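PDB 3F67: putative dienelactone hydrolase from Klebsiella pneumoniae subsp. pneumoniae MGH 78578, which is probably an alpha/beta-hydrolase of the dienelactone hydrolase family, likely to cleave ester or lactone bonds, though its natural substrate is not established. Local coordinates for residues R53-Q57 against E58-A62; P208-D211 against H212-A216. All coordinates share one frame; numbering follows the deposited sequence.

Contact 1. Residues R53-Q57 against E58-A62; sequences RRLAQ and EGYLA
Leu55 CB meets Ala62 CB at 3.8 Å, and this apolar touch lies on the tight, inner side of the turn by which helix 46-57 gives way to strand 61-65. CD1 of Leu55 also reaches the Ala62 methyl. The same leucine packs on Val35 and Val37 of the central sheet and on Trp231 and Met234 of helix 224-238.

The carbonyl of Leu55 is gripped twice, from opposite faces of its plane. Glu58 N comes in from above at 3.0 Å, while Tyr60 N gives the longer but straighter bond, 3.3 Å with an N-H...O angle of 161°. The Tyr60 ring turns its edge to this oxygen, CD2 lying 3.5 Å from Leu55 O. Gly59 N closes back on Ala56 O at 3.0 Å, and Ala56 CA sends a CA-H...O contact to Tyr60 O.

The outer side is looser and wet. There Glu58 CG, set beside its own backbone N by chi1 of -56°, passes Arg54 O, and a bend at the next torsion swings the carboxylate round to a water that donates both to Arg54 O and to Glu58 OE2, the latter at 2.7 Å. Gly59, the first residue to leave helical backbone angles (phi 110°), gives the turn its Schellman motif, here the helix-to-strand turn of the beta-alpha-beta unit formed by strand 32-38, helix 46-57 and strand 61-65.

Contact 2. Residues P208-D211 against H212-A216; sequences PEAD and HAFNA
Asp211 OD1 accepts the backbone N-H of His212 over just 2.6 Å, with an N-H...O angle of 148°. The nitrogen reaches the anti side of this oxygen, 27° out of the carboxylate plane. Asp211 CG lies beside its own carbonyl carbon, with chi1 at -158°, which folds the carboxylate over the very next peptide; the bond therefore spans a single residue step and ties the acid to the amide that starts His212.

A second, apolar meeting lies deeper. Phe214 CD2 comes within 3.5 Å of the Ala210 methyl, which approaches the ring obliquely and also sits close to CG. Asp211 O lies at the edge of the same ring, in its plane, 3.3 Å from CD2. This oxygen is buried and has no hydrogen-bond partner in the model, so the aromatic edge is its neighbour in place of a donor. Phe214 can reach both because its first torsion sets CG between its backbone N and carbonyl carbon, turning the ring back under Ala210 and Asp211. Its other neighbours include Tyr146, edge-to-face, and Tyr207, while Ala213 to Ala216 continue as a type I turn.

The imidazole of His212 finds its partners elsewhere: ND1 is hydrogen-bonded to Asp180, and the side chain touches Cys123. The geometry is consistent with a Cys-His-Asp triad as in dienelactone hydrolases, in which Asp180, rather than the adjacent Asp211, would orient the histidine while Asp211 holds its backbone amide.

From the N terminus, the chain lays down strands 4-13, 16-25 and 32-38 before helix 46-57, and contact 1 then closes the tight turn into strand 61-65, which slots between 16-25 and 32-38. Contact 2 comes much later, in the loop between edge strand 202-207 and helix 224-238. The two are in series, neither nesting nor crossing, with centres 22 Å apart and nearest atoms about 5 Å apart without touching. Helix 224-238 is their common neighbour: Ser226 and Ala227 near its start border contact 2, whereas Trp231, Met234, Leu235 and Phe238 further along cover contact 1, so one helix spans from the probable active-site loop to the beta-alpha-beta turn.

Contact 1. Residues R53-Q57 against E58-A62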
loop_
_atom_site.group_PDB
_atom_site.type_symbol
_atom_site.label_atom_id
_atom_site.label_comp_id
_atom_site.label_asym_id
_atom_site.label_seq_id
_atom_site.Cartn_x
_atom_site.Cartn_y
_atom_site.Cartn_z
ATOM N N ARG A 53 1.447 12.522 -5.577
ATOM C CA ARG A 53 0.990 13.845 -6.020
ATOM C C ARG A 53 -0.525 13.848 -6.343
ATOM O O ARG A 53 -1.223 14.821 -6.002
ATOM C CB ARG A 53 1.785 14.308 -7.241
ATOM C CG ARG A 53 3.223 14.619 -6.875
ATOM C CD ARG A 53 3.954 15.258 -8.038
ATOM N NE ARG A 53 4.091 14.427 -9.248
ATOM C CZ ARG A 53 5.116 13.642 -9.536
ATOM N NH1 ARG A 53 6.119 13.479 -8.670
ATOM N NH2 ARG A 53 5.120 12.996 -10.730
ATOM N N ARG A 54 -1.021 12.761 -6.960
ATOM C CA ARG A 54 -2.456 12.645 -7.268
ATOM C C ARG A 54 -3.292 12.617 -5.992
ATOM O O ARG A 54 -4.369 13.253 -5.923
ATOM C CB ARG A 54 -2.718 11.424 -8.167
ATOM C CG ARG A 54 -2.162 11.657 -9.583
ATOM C CD ARG A 54 -2.357 10.449 -10.460
ATOM N NE ARG A 54 -3.747 9.980 -10.453
ATOM C CZ ARG A 54 -4.118 8.756 -10.794
ATOM N NH1 ARG A 54 -3.213 7.897 -11.247
ATOM N NH2 ARG A 54 -5.426 8.416 -10.764
ATOM N N LEU A 55 -2.786 11.934 -4.971
ATOM C CA LEU A 55 -3.483 11.928 -3.656
ATOM C C LEU A 55 -3.461 13.303 -2.994
ATOM O O LEU A 55 -4.460 13.723 -2.367
ATOM C CB LEU A 55 -2.842 10.882 -2.721
ATOM C CG LEU A 55 -3.220 9.420 -3.072
ATOM C CD1 LEU A 55 -2.282 8.411 -2.369
ATOM C CD2 LEU A 55 -4.687 9.139 -2.698
ATOM N N ALA A 56 -2.342 14.014 -3.117
ATOM C CA ALA A 56 -2.237 15.372 -2.549
ATOM C C ALA A 56 -3.237 16.334 -3.224
ATOM O O ALA A 56 -3.798 17.186 -2.563
ATOM C CB ALA A 56 -0.815 15.903 -2.679
ATOM N N GLN A 57 -3.512 16.133 -4.511
ATOM C CA GLN A 57 -4.503 16.951 -5.226
ATOM C C GLN A 57 -5.900 16.718 -4.669
ATOM O O GLN A 57 -6.783 17.535 -4.867
ATOM C CB GLN A 57 -4.488 16.634 -6.710
ATOM C CG GLN A 57 -3.214 17.023 -7.365
ATOM C CD GLN A 57 -3.190 16.638 -8.841
ATOM O OE1 GLN A 57 -3.474 15.502 -9.201
ATOM N NE2 GLN A 57 -2.828 17.580 -9.685
ATOM N N GLU A 58 -6.096 15.592 -3.987
ATOM C CA GLU A 58 -7.396 15.299 -3.338
ATOM C C GLU A 58 -7.495 15.763 -1.909
ATOM O O GLU A 58 -8.564 15.596 -1.272
ATOM C CB GLU A 58 -7.701 13.788 -3.385
ATOM C CG GLU A 58 -7.685 13.197 -4.805
ATOM C CD GLU A 58 -8.860 13.645 -5.672
ATOM O OE1 GLU A 58 -9.813 14.267 -5.154
ATOM O OE2 GLU A 58 -8.827 13.371 -6.887
ATOM N N GLY A 59 -6.382 16.282 -1.370
ATOM C CA GLY A 59 -6.368 16.845 -0.018
ATOM C C GLY A 59 -5.606 16.061 1.039
ATOM O O GLY A 59 -5.643 16.451 2.216
ATOM N N TYR A 60 -4.876 15.023 0.613
ATOM C CA TYR A 60 -4.140 14.151 1.531
ATOM C C TYR A 60 -2.646 14.523 1.625
ATOM O O TYR A 60 -2.056 15.042 0.653
ATOM C CB TYR A 60 -4.233 12.684 1.047
ATOM C CG TYR A 60 -5.630 12.180 1.139
ATOM C CD1 TYR A 60 -6.177 11.843 2.407
ATOM C CD2 TYR A 60 -6.439 12.048 0.008
ATOM C CE1 TYR A 60 -7.505 11.426 2.525
ATOM C CE2 TYR A 60 -7.747 11.616 0.132
ATOM C CZ TYR A 60 -8.265 11.292 1.384
ATOM O OH TYR A 60 -9.559 10.882 1.517
ATOM N N LEU A 61 -2.078 14.294 2.807
ATOM C CA LEU A 61 -0.598 14.226 2.979
ATOM C C LEU A 61 -0.237 12.791 2.622
ATOM O O LEU A 61 -0.495 11.851 3.402
ATOM C CB LEU A 61 -0.183 14.559 4.428
ATOM C CG LEU A 61 1.272 14.184 4.843
ATOM C CD1 LEU A 61 2.263 14.843 3.880
ATOM C CD2 LEU A 61 1.503 14.668 6.316
ATOM N N ALA A 62 0.338 12.606 1.439
ATOM C CA ALA A 62 0.640 11.256 0.956
ATOM C C ALA A 62 2.131 11.030 1.069
ATOM O O ALA A 62 2.940 11.886 0.637
ATOM C CB ALA A 62 0.226 11.132 -0.543
HETATM O O HOH W 1 -6.483 12.175 -7.604
#

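Contact 2. Residues P208-D211 against H212-A216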
loop_
_atom_site.group_PDB
_atom_site.type_symbol
_atom_site.label_atom_id
_atom_site.label_comp_id
_atom_site.label_asym_id
_atom_site.label_seq_id
_atom_site.Cartn_x
_atom_site.Cartn_y
_atom_site.Cartn_z
ATOM N N PRO A 208 -13.423 -7.525 -14.139
ATOM C CA PRO A 208 -13.405 -8.606 -15.149
ATOM C C PRO A 208 -12.320 -8.467 -16.223
ATOM O O PRO A 208 -11.817 -9.474 -16.717
ATOM C CB PRO A 208 -14.802 -8.538 -15.810
ATOM C CG PRO A 208 -15.665 -7.773 -14.916
ATOM C CD PRO A 208 -14.749 -6.903 -13.990
ATOM N N GLU A 209 -11.982 -7.244 -16.612
ATOM C CA GLU A 209 -11.106 -7.085 -17.767
ATOM C C GLU A 209 -9.646 -6.840 -17.390
ATOM O O GLU A 209 -8.799 -6.715 -18.267
ATOM C CB GLU A 209 -11.608 -5.911 -18.621
ATOM C CG GLU A 209 -13.025 -6.122 -19.147
ATOM C CD GLU A 209 -13.155 -7.444 -19.886
ATOM O OE1 GLU A 209 -12.213 -7.819 -20.631
ATOM O OE2 GLU A 209 -14.185 -8.135 -19.691
ATOM N N ALA A 210 -9.358 -6.762 -16.099
ATOM C CA ALA A 210 -8.052 -6.272 -15.653
ATOM C C ALA A 210 -7.090 -7.384 -15.285
ATOM O O ALA A 210 -7.481 -8.375 -14.691
ATOM C CB ALA A 210 -8.241 -5.366 -14.419
ATOM N N ASP A 211 -5.815 -7.159 -15.561
ATOM C CA ASP A 211 -4.744 -8.065 -15.142
ATOM C C ASP A 211 -4.155 -7.530 -13.845
ATOM O O ASP A 211 -4.688 -6.550 -13.249
ATOM C CB ASP A 211 -3.668 -8.043 -16.240
ATOM C CG ASP A 211 -2.767 -9.269 -16.244
ATOM O OD1 ASP A 211 -2.610 -9.976 -15.219
ATOM O OD2 ASP A 211 -2.196 -9.507 -17.337
ATOM N N HIS A 212 -3.060 -8.148 -13.392
ATOM C CA HIS A 212 -2.244 -7.590 -12.310
ATOM C C HIS A 212 -1.746 -6.206 -12.713
ATOM O O HIS A 212 -1.571 -5.931 -13.903
ATOM C CB HIS A 212 -1.016 -8.506 -12.046
ATOM C CG HIS A 212 -0.340 -8.235 -10.730
ATOM N ND1 HIS A 212 -0.853 -8.663 -9.516
ATOM C CD2 HIS A 212 0.793 -7.552 -10.438
ATOM C CE1 HIS A 212 -0.045 -8.284 -8.540
ATOM N NE2 HIS A 212 0.955 -7.596 -9.070
ATOM N N ALA A 213 -1.561 -5.314 -11.731
ATOM C CA ALA A 213 -0.923 -4.007 -11.978
ATOM C C ALA A 213 -1.716 -3.157 -12.987
ATOM O O ALA A 213 -1.158 -2.413 -13.813
ATOM C CB ALA A 213 0.556 -4.169 -12.425
ATOM N N PHE A 214 -3.028 -3.231 -12.872
ATOM C CA PHE A 214 -3.863 -2.516 -13.848
ATOM C C PHE A 214 -3.914 -1.001 -13.648
ATOM O O PHE A 214 -4.407 -0.276 -14.504
ATOM C CB PHE A 214 -5.280 -3.134 -13.935
ATOM C CG PHE A 214 -6.118 -2.967 -12.685
ATOM C CD1 PHE A 214 -6.767 -1.733 -12.410
ATOM C CD2 PHE A 214 -6.323 -4.046 -11.817
ATOM C CE1 PHE A 214 -7.575 -1.611 -11.268
ATOM C CE2 PHE A 214 -7.140 -3.921 -10.657
ATOM C CZ PHE A 214 -7.756 -2.703 -10.397
ATOM N N ASN A 215 -3.443 -0.526 -12.493
ATOM C CA ASN A 215 -3.312 0.897 -12.291
ATOM C C ASN A 215 -1.973 1.481 -12.732
ATOM O O ASN A 215 -1.769 2.699 -12.651
ATOM C CB ASN A 215 -3.528 1.184 -10.795
ATOM C CG ASN A 215 -3.778 2.650 -10.517
ATOM O OD1 ASN A 215 -4.711 3.260 -11.076
ATOM N ND2 ASN A 215 -2.933 3.247 -9.660
ATOM N N ALA A 216 -1.060 0.629 -13.224
ATOM C CA ALA A 216 0.302 1.123 -13.552
ATOM C C ALA A 216 0.294 1.747 -14.940
ATOM O O ALA A 216 0.533 1.069 -15.972
ATOM C CB ALA A 216 1.331 -0.007 -13.457
#